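Side-chain contacts in deoxyribodipyrimidine photo-lyase (Oryza sativa Japonica Group, PDB 3UMV), which catalyses the light-driven splitting of cyclobutane pyrimidine dimers in DNA, using FAD as cofactor, and so repairs ultraviolet damage: residues 39-44 with 122-127; 152-157 with 161-166. One frame throughout, in Å; residues are numbered along the deposited sequence.

Contact 1: residues 39-44 with 122-127; sequences PVVYWM and PALVQR. Unlike the reference sequence in segment 122-127: Gln126 (reference Arg).
Tyr42 OH, one residue along the strand from the Val41 that meets Leu124 and Val125, is held by hydrogen bonds with Asp136 OD1 and Asn53 ND2, and more weakly with Asp47 O. The Tyr42 ring also carries Met44 CA 3.6 Å above one face, displaced toward the rim. The Tyr42 side chain leaves the strand on the face turned from residues 122-127. On the near side the contact is apolar, and no hydrogen bond crosses it.

Val41 carries the strand half with both of its methyls. Its CG1 meets Leu124 CD2 at 4.5 Å, and its CG2 meets Val125 CG2 at 4.4 Å. Leu124 gets there as an extended chain: CG is anti to the backbone N (chi1 173°), and CD2 lies anti to CA, which sets this methyl against Val41 CG1. Val125 takes part with one branch. The touches are loose, and the two segments bury 96 Å² in all. The backbones come nearest at Val41 and Val125, with 7.2 Å from CA to CA.

This is a helix laid on one face of the parallel part of a sheet, in the alpha/beta domain of the photolyase/cryptochrome family. Residues alternate along strand 40-44. Val41 and Trp43 point toward helix 120-127, while Val40 and Tyr42 pack on helix 54-66 across the sheet. Trp43 makes no contact with residues 122-127; its indole packs on Leu147 and Val150 of helix 141-157.

The helical segment is held by ordinary backbone bonds, such as Gln126 N to Pro122 O at 3.1 Å. Arg127 is exposed on the outer side. Its guanidinium has Leu124 CA 3.8 Å above one face, toward the rim, and its NE forms a salt bridge with Glu215.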
ATOM      1  N   PRO A  39      -2.443  30.279  -4.973  1.00 24.04           N
ATOM      2  CA  PRO A  39      -3.050  28.949  -5.106  1.00 22.35           C
ATOM      3  C   PRO A  39      -2.573  27.963  -4.039  1.00 22.80           C
ATOM      4  O   PRO A  39      -1.464  28.081  -3.516  1.00 25.24           O
ATOM      5  CB  PRO A  39      -2.571  28.484  -6.483  1.00 21.37           C
ATOM      6  CG  PRO A  39      -2.347  29.786  -7.256  1.00 25.59           C
ATOM      7  CD  PRO A  39      -1.835  30.755  -6.228  1.00 26.08           C
ATOM      8  N   VAL A  40      -3.424  26.995  -3.720  1.00 20.57           N
ATOM      9  CA  VAL A  40      -3.024  25.862  -2.906  1.00 18.55           C
ATOM     10  C   VAL A  40      -2.859  24.666  -3.838  1.00 21.17           C
ATOM     11  O   VAL A  40      -3.720  24.413  -4.688  1.00 19.37           O
ATOM     12  CB  VAL A  40      -4.089  25.526  -1.838  1.00 17.01           C
ATOM     13  CG1 VAL A  40      -3.684  24.266  -1.056  1.00 19.17           C
ATOM     14  CG2 VAL A  40      -4.315  26.735  -0.910  1.00 21.11           C
ATOM     15  N   VAL A  41      -1.747  23.947  -3.698  1.00 17.42           N
ATOM     16  CA  VAL A  41      -1.488  22.779  -4.535  1.00 17.43           C
ATOM     17  C   VAL A  41      -1.411  21.535  -3.668  1.00 15.53           C
ATOM     18  O   VAL A  41      -0.640  21.506  -2.710  1.00 17.93           O
ATOM     19  CB  VAL A  41      -0.153  22.904  -5.281  1.00 18.03           C
ATOM     20  CG1 VAL A  41       0.131  21.636  -6.101  1.00 21.48           C
ATOM     21  CG2 VAL A  41      -0.155  24.141  -6.165  1.00 21.74           C
ATOM     22  N   TYR A  42      -2.220  20.524  -3.997  1.00 14.50           N
ATOM     23  CA  TYR A  42      -2.128  19.223  -3.355  1.00 17.97           C
ATOM     24  C   TYR A  42      -1.288  18.310  -4.244  1.00 18.43           C
ATOM     25  O   TYR A  42      -1.677  17.979  -5.368  1.00 19.23           O
ATOM     26  CB  TYR A  42      -3.524  18.623  -3.096  1.00 18.25           C
ATOM     27  CG  TYR A  42      -3.537  17.140  -2.767  1.00 15.25           C
ATOM     28  CD1 TYR A  42      -2.544  16.564  -1.975  1.00 14.23           C
ATOM     29  CD2 TYR A  42      -4.562  16.313  -3.233  1.00 18.29           C
ATOM     30  CE1 TYR A  42      -2.548  15.203  -1.682  1.00 16.08           C
ATOM     31  CE2 TYR A  42      -4.582  14.940  -2.933  1.00 17.23           C
ATOM     32  CZ  TYR A  42      -3.581  14.399  -2.150  1.00 13.34           C
ATOM     33  OH  TYR A  42      -3.598  13.052  -1.842  1.00 14.08           O
ATOM     34  N   TRP A  43      -0.100  17.974  -3.755  1.00 15.25           N
ATOM     35  CA  TRP A  43       0.755  17.001  -4.409  1.00 14.10           C
ATOM     36  C   TRP A  43       0.268  15.612  -4.007  1.00 15.00           C
ATOM     37  O   TRP A  43       0.566  15.127  -2.921  1.00 17.01           O
ATOM     38  CB  TRP A  43       2.222  17.234  -4.010  1.00 15.35           C
ATOM     39  CG  TRP A  43       3.176  16.169  -4.506  1.00 17.38           C
ATOM     40  CD1 TRP A  43       2.924  15.212  -5.452  1.00 15.35           C
ATOM     41  CD2 TRP A  43       4.524  15.940  -4.056  1.00 16.60           C
ATOM     42  NE1 TRP A  43       4.029  14.424  -5.630  1.00 16.37           N
ATOM     43  CE2 TRP A  43       5.025  14.843  -4.784  1.00 17.26           C
ATOM     44  CE3 TRP A  43       5.356  16.560  -3.111  1.00 21.28           C
ATOM     45  CZ2 TRP A  43       6.326  14.339  -4.594  1.00 16.73           C
ATOM     46  CZ3 TRP A  43       6.657  16.060  -2.929  1.00 16.65           C
ATOM     47  CH2 TRP A  43       7.121  14.966  -3.666  1.00 19.41           C
ATOM     48  N   MET A  44      -0.533  15.011  -4.883  1.00 15.22           N
ATOM     49  CA  MET A  44      -1.068  13.674  -4.681  1.00 13.23           C
ATOM     50  C   MET A  44       0.002  12.637  -4.985  1.00 14.55           C
ATOM     51  O   MET A  44       0.616  12.681  -6.046  1.00 14.92           O
ATOM     52  CB  MET A  44      -2.240  13.476  -5.640  1.00 16.10           C
ATOM     53  CG  MET A  44      -2.908  12.106  -5.555  1.00 18.30           C
ATOM     54  SD  MET A  44      -4.188  11.969  -6.819  1.00 18.34           S
ATOM     55  CE  MET A  44      -5.565  12.826  -6.057  1.00 15.87           C
ATOM     56  N   PRO A 122       7.960  21.370  -7.298  1.00 28.19           N
ATOM     57  CA  PRO A 122       8.355  22.717  -6.879  1.00 28.89           C
ATOM     58  C   PRO A 122       8.364  23.708  -8.042  1.00 27.14           C
ATOM     59  O   PRO A 122       8.064  24.895  -7.856  1.00 25.28           O
ATOM     60  CB  PRO A 122       9.769  22.516  -6.319  1.00 30.60           C
ATOM     61  CG  PRO A 122      10.215  21.192  -6.808  1.00 26.52           C
ATOM     62  CD  PRO A 122       8.970  20.364  -6.927  1.00 28.49           C
ATOM     63  N   ALA A 123       8.711  23.230  -9.232  1.00 26.95           N
ATOM     64  CA  ALA A 123       8.682  24.087 -10.406  1.00 27.98           C
ATOM     65  C   ALA A 123       7.284  24.670 -10.598  1.00 27.11           C
ATOM     66  O   ALA A 123       7.135  25.870 -10.828  1.00 25.19           O
ATOM     67  CB  ALA A 123       9.120  23.319 -11.642  1.00 28.90           C
ATOM     68  N   LEU A 124       6.264  23.816 -10.505  1.00 25.72           N
ATOM     69  CA  LEU A 124       4.885  24.268 -10.669  1.00 26.68           C
ATOM     70  C   LEU A 124       4.492  25.251  -9.570  1.00 24.04           C
ATOM     71  O   LEU A 124       3.917  26.306  -9.840  1.00 26.50           O
ATOM     72  CB  LEU A 124       3.912  23.089 -10.690  1.00 25.57           C
ATOM     73  CG  LEU A 124       2.441  23.508 -10.685  1.00 23.77           C
ATOM     74  CD1 LEU A 124       2.037  24.014 -12.053  1.00 20.04           C
ATOM     75  CD2 LEU A 124       1.544  22.349 -10.278  1.00 24.84           C
ATOM     76  N   VAL A 125       4.815  24.904  -8.330  1.00 20.95           N
ATOM     77  CA  VAL A 125       4.472  25.738  -7.189  1.00 23.92           C
ATOM     78  C   VAL A 125       4.985  27.167  -7.388  1.00 27.73           C
ATOM     79  O   VAL A 125       4.300  28.141  -7.046  1.00 28.75           O
ATOM     80  CB  VAL A 125       5.013  25.127  -5.867  1.00 28.10           C
ATOM     81  CG1 VAL A 125       5.035  26.167  -4.757  1.00 34.64           C
ATOM     82  CG2 VAL A 125       4.186  23.911  -5.461  1.00 27.62           C
ATOM     83  N   GLN A 126       6.176  27.296  -7.972  1.00 26.32           N
ATOM     84  CA  GLN A 126       6.768  28.617  -8.202  1.00 26.25           C
ATOM     85  C   GLN A 126       6.148  29.375  -9.377  1.00 26.99           C
ATOM     86  O   GLN A 126       5.962  30.587  -9.290  1.00 28.06           O
ATOM     87  CB  GLN A 126       8.289  28.516  -8.350  1.00 29.91           C
ATOM     88  CG  GLN A 126       8.978  28.188  -7.040  1.00 32.59           C
ATOM     89  CD  GLN A 126      10.463  27.955  -7.191  1.00 37.49           C
ATOM     90  OE1 GLN A 126      10.922  26.812  -7.197  1.00 41.69           O
ATOM     91  NE2 GLN A 126      11.229  29.036  -7.294  1.00 37.76           N
ATOM     92  N   ARG A 127       5.819  28.670 -10.459  1.00 25.03           N
ATOM     93  CA  ARG A 127       5.166  29.306 -11.609  1.00 24.60           C
ATOM     94  C   ARG A 127       3.811  29.888 -11.196  1.00 30.06           C
ATOM     95  O   ARG A 127       3.430  30.976 -11.630  1.00 32.17           O
ATOM     96  CB  ARG A 127       4.954  28.313 -12.757  1.00 29.94           C
ATOM     97  CG  ARG A 127       6.211  27.908 -13.504  1.00 32.62           C
ATOM     98  CD  ARG A 127       5.869  27.296 -14.868  1.00 34.23           C
ATOM     99  NE  ARG A 127       5.016  26.112 -14.761  1.00 35.91           N
ATOM    100  CZ  ARG A 127       5.475  24.888 -14.532  1.00 36.80           C
ATOM    101  NH1 ARG A 127       4.639  23.856 -14.453  1.00 38.17           N
ATOM    102  NH2 ARG A 127       6.775  24.695 -14.370  1.00 38.94           N
TER

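Contact 2: residues 152-157 with 161-166; sequences GDLRRE and VAVHQV
Leu154 sets CG beside its backbone N (chi1 -70°), and so anti to the carbonyl carbon, and then extends CD1 anti to CA (chi2 -179°), which carries this methyl from the helix to the strand. Val163 offers CG2, the branch that stands beside its backbone N. Leu154 CD1 lies 4.0 Å from Val163 CG2, and the two side chains cross obliquely. The same CD1 is 4.2 Å from Val161 CG1. One methyl thus meets two valines spaced two residues apart. Val161, just before the strand, and Val163 point to the same side, and Ala162 between them points away.

The segments are the C-terminal end of helix 141-157 and strand 162-166 with the residue before it. They belong to a beta-alpha-beta unit whose first strand is 132-135, and the short link after Glu157 folds the helix end back over the sheet. Leu154 also touches Leu133 of that first strand.

The helix has a salt bridge of its own, away from the contact: Arg156 NH1 meets Asp153 OD1 at 3.2 Å, using the anti lone pair of that oxygen. The bond is bent, at 141°, although OD1 stays near the guanidinium plane. Gly152 O sits above a face of the same group, toward its rim. Across the contact itself no polar atoms pair, so burial and fit of aliphatic groups, not directional bonds, join helix to strand.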
ATOM      1  N   GLY A 152      13.342  21.045   0.517  1.00 23.95           N
ATOM      2  CA  GLY A 152      14.606  21.757   0.415  1.00 26.40           C
ATOM      3  C   GLY A 152      14.670  22.690  -0.782  1.00 30.09           C
ATOM      4  O   GLY A 152      15.195  23.795  -0.678  1.00 30.80           O
ATOM      5  N   ASP A 153      14.153  22.246  -1.924  1.00 29.19           N
ATOM      6  CA  ASP A 153      14.104  23.095  -3.110  1.00 31.31           C
ATOM      7  C   ASP A 153      13.277  24.343  -2.818  1.00 29.17           C
ATOM      8  O   ASP A 153      13.697  25.466  -3.107  1.00 28.59           O
ATOM      9  CB  ASP A 153      13.507  22.350  -4.305  1.00 35.75           C
ATOM     10  CG  ASP A 153      14.376  21.191  -4.772  1.00 45.26           C
ATOM     11  OD1 ASP A 153      15.570  21.143  -4.401  1.00 47.15           O
ATOM     12  OD2 ASP A 153      13.861  20.329  -5.523  1.00 49.21           O
ATOM     13  N   LEU A 154      12.096  24.149  -2.239  1.00 23.81           N
ATOM     14  CA  LEU A 154      11.244  25.282  -1.892  1.00 24.35           C
ATOM     15  C   LEU A 154      11.846  26.157  -0.798  1.00 24.95           C
ATOM     16  O   LEU A 154      11.701  27.376  -0.827  1.00 23.75           O
ATOM     17  CB  LEU A 154       9.861  24.799  -1.455  1.00 25.69           C
ATOM     18  CG  LEU A 154       9.034  24.232  -2.597  1.00 24.74           C
ATOM     19  CD1 LEU A 154       7.659  23.791  -2.089  1.00 23.18           C
ATOM     20  CD2 LEU A 154       8.906  25.266  -3.716  1.00 27.01           C
ATOM     21  N   ARG A 155      12.497  25.543   0.180  1.00 24.53           N
ATOM     22  CA  ARG A 155      13.089  26.324   1.262  1.00 28.37           C
ATOM     23  C   ARG A 155      14.093  27.335   0.703  1.00 31.04           C
ATOM     24  O   ARG A 155      14.171  28.484   1.155  1.00 32.94           O
ATOM     25  CB  ARG A 155      13.785  25.417   2.274  1.00 30.16           C
ATOM     26  CG  ARG A 155      14.376  26.157   3.464  1.00 38.95           C
ATOM     27  CD  ARG A 155      13.310  26.942   4.210  1.00 46.30           C
ATOM     28  NE  ARG A 155      13.821  27.525   5.450  1.00 52.15           N
ATOM     29  CZ  ARG A 155      13.756  26.930   6.637  1.00 54.04           C
ATOM     30  NH1 ARG A 155      13.195  25.732   6.752  1.00 53.15           N
ATOM     31  NH2 ARG A 155      14.247  27.535   7.711  1.00 55.21           N
ATOM     32  N   ARG A 156      14.852  26.894  -0.289  1.00 33.06           N
ATOM     33  CA  ARG A 156      15.931  27.696  -0.848  1.00 34.69           C
ATOM     34  C   ARG A 156      15.453  28.727  -1.873  1.00 35.10           C
ATOM     35  O   ARG A 156      15.994  29.831  -1.942  1.00 37.01           O
ATOM     36  CB  ARG A 156      16.997  26.771  -1.440  1.00 37.25           C
ATOM     37  CG  ARG A 156      17.623  27.246  -2.737  1.00 46.50           C
ATOM     38  CD  ARG A 156      18.658  26.246  -3.245  1.00 52.51           C
ATOM     39  NE  ARG A 156      18.113  24.893  -3.369  1.00 57.05           N
ATOM     40  CZ  ARG A 156      18.181  23.967  -2.415  1.00 59.55           C
ATOM     41  NH1 ARG A 156      17.661  22.761  -2.613  1.00 57.26           N
ATOM     42  NH2 ARG A 156      18.768  24.247  -1.258  1.00 62.32           N
ATOM     43  N   GLU A 157      14.435  28.373  -2.654  1.00 34.88           N
ATOM     44  CA  GLU A 157      13.984  29.220  -3.758  1.00 36.41           C
ATOM     45  C   GLU A 157      12.668  29.951  -3.500  1.00 36.44           C
ATOM     46  O   GLU A 157      12.363  30.942  -4.170  1.00 35.03           O
ATOM     47  CB  GLU A 157      13.879  28.403  -5.048  1.00 38.58           C
ATOM     48  CG  GLU A 157      15.190  27.776  -5.481  1.00 47.78           C
ATOM     49  CD  GLU A 157      16.285  28.807  -5.706  1.00 58.26           C
ATOM     50  OE1 GLU A 157      15.954  29.995  -5.929  1.00 60.86           O
ATOM     51  OE2 GLU A 157      17.476  28.428  -5.659  1.00 62.39           O
ATOM     52  N   VAL A 161       6.721  29.941   0.782  1.00 27.02           N
ATOM     53  CA  VAL A 161       5.733  28.895   0.526  1.00 24.82           C
ATOM     54  C   VAL A 161       5.625  27.954   1.706  1.00 25.58           C
ATOM     55  O   VAL A 161       6.628  27.425   2.190  1.00 26.04           O
ATOM     56  CB  VAL A 161       6.060  28.042  -0.706  1.00 24.19           C
ATOM     57  CG1 VAL A 161       5.066  26.859  -0.785  1.00 25.18           C
ATOM     58  CG2 VAL A 161       6.027  28.880  -1.975  1.00 29.15           C
ATOM     59  N   ALA A 162       4.396  27.734   2.152  1.00 23.64           N
ATOM     60  CA  ALA A 162       4.144  26.835   3.260  1.00 22.92           C
ATOM     61  C   ALA A 162       4.086  25.402   2.738  1.00 22.41           C
ATOM     62  O   ALA A 162       3.621  25.155   1.626  1.00 21.53           O
ATOM     63  CB  ALA A 162       2.837  27.203   3.944  1.00 25.57           C
ATOM     64  N   VAL A 163       4.582  24.462   3.530  1.00 18.68           N
ATOM     65  CA  VAL A 163       4.465  23.050   3.163  1.00 21.37           C
ATOM     66  C   VAL A 163       3.831  22.271   4.311  1.00 20.22           C
ATOM     67  O   VAL A 163       4.348  22.280   5.438  1.00 21.37           O
ATOM     68  CB  VAL A 163       5.827  22.413   2.795  1.00 20.15           C
ATOM     69  CG1 VAL A 163       5.603  20.988   2.304  1.00 22.48           C
ATOM     70  CG2 VAL A 163       6.560  23.242   1.744  1.00 18.48           C
ATOM     71  N   HIS A 164       2.711  21.600   4.032  1.00 19.53           N
ATOM     72  CA  HIS A 164       2.029  20.794   5.040  1.00 17.01           C
ATOM     73  C   HIS A 164       1.982  19.362   4.541  1.00 16.40           C
ATOM     74  O   HIS A 164       1.841  19.131   3.337  1.00 15.71           O
ATOM     75  CB  HIS A 164       0.579  21.238   5.247  1.00 16.63           C
ATOM     76  CG  HIS A 164       0.426  22.623   5.801  1.00 19.51           C
ATOM     77  ND1 HIS A 164      -0.798  23.138   6.166  1.00 20.14           N
ATOM     78  CD2 HIS A 164       1.334  23.599   6.054  1.00 19.83           C
ATOM     79  CE1 HIS A 164      -0.645  24.372   6.617  1.00 19.51           C
ATOM     80  NE2 HIS A 164       0.639  24.680   6.549  1.00 19.19           N
ATOM     81  N   GLN A 165       2.107  18.411   5.458  1.00 15.67           N
ATOM     82  CA  GLN A 165       1.873  17.002   5.126  1.00 16.49           C
ATOM     83  C   GLN A 165       0.696  16.464   5.927  1.00 18.61           C
ATOM     84  O   GLN A 165       0.575  16.705   7.124  1.00 19.50           O
ATOM     85  CB  GLN A 165       3.103  16.163   5.438  1.00 17.02           C
ATOM     86  CG  GLN A 165       2.908  14.675   5.160  1.00 16.06           C
ATOM     87  CD  GLN A 165       4.185  13.908   5.359  1.00 19.16           C
ATOM     88  OE1 GLN A 165       4.845  14.041   6.387  1.00 21.71           O
ATOM     89  NE2 GLN A 165       4.547  13.110   4.376  1.00 17.78           N
ATOM     90  N   VAL A 166      -0.174  15.721   5.261  1.00 19.25           N
ATOM     91  CA  VAL A 166      -1.363  15.203   5.906  1.00 13.67           C
ATOM     92  C   VAL A 166      -1.333  13.687   5.783  1.00 13.84           C
ATOM     93  O   VAL A 166      -1.087  13.166   4.700  1.00 16.57           O
ATOM     94  CB  VAL A 166      -2.639  15.764   5.227  1.00 13.17           C
ATOM     95  CG1 VAL A 166      -3.895  15.134   5.849  1.00 14.44           C
ATOM     96  CG2 VAL A 166      -2.687  17.281   5.360  1.00 16.16           C
TER

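In the fold
Contacts 1 and 2 lie side by side on one sheet, with centres 10 Å apart. They follow one another along the chain. Helix 120-127 touches helix 141-157 where Pro122 CB is 3.9 Å from Leu154 CD2. It also meets the residue before strand 162-166, with Val125 CG1 4.0 Å from Val161 CG2. At the outer side Gln126 NE2 comes within 3.5 Å of Glu157 CB. The two apolar patches therefore join into one layer over the sheet. Both centres are about 25 Å from the centre of the chain, away from the FAD site. A bound urea lies about 6 Å from the side chain of Leu124 in contact 1.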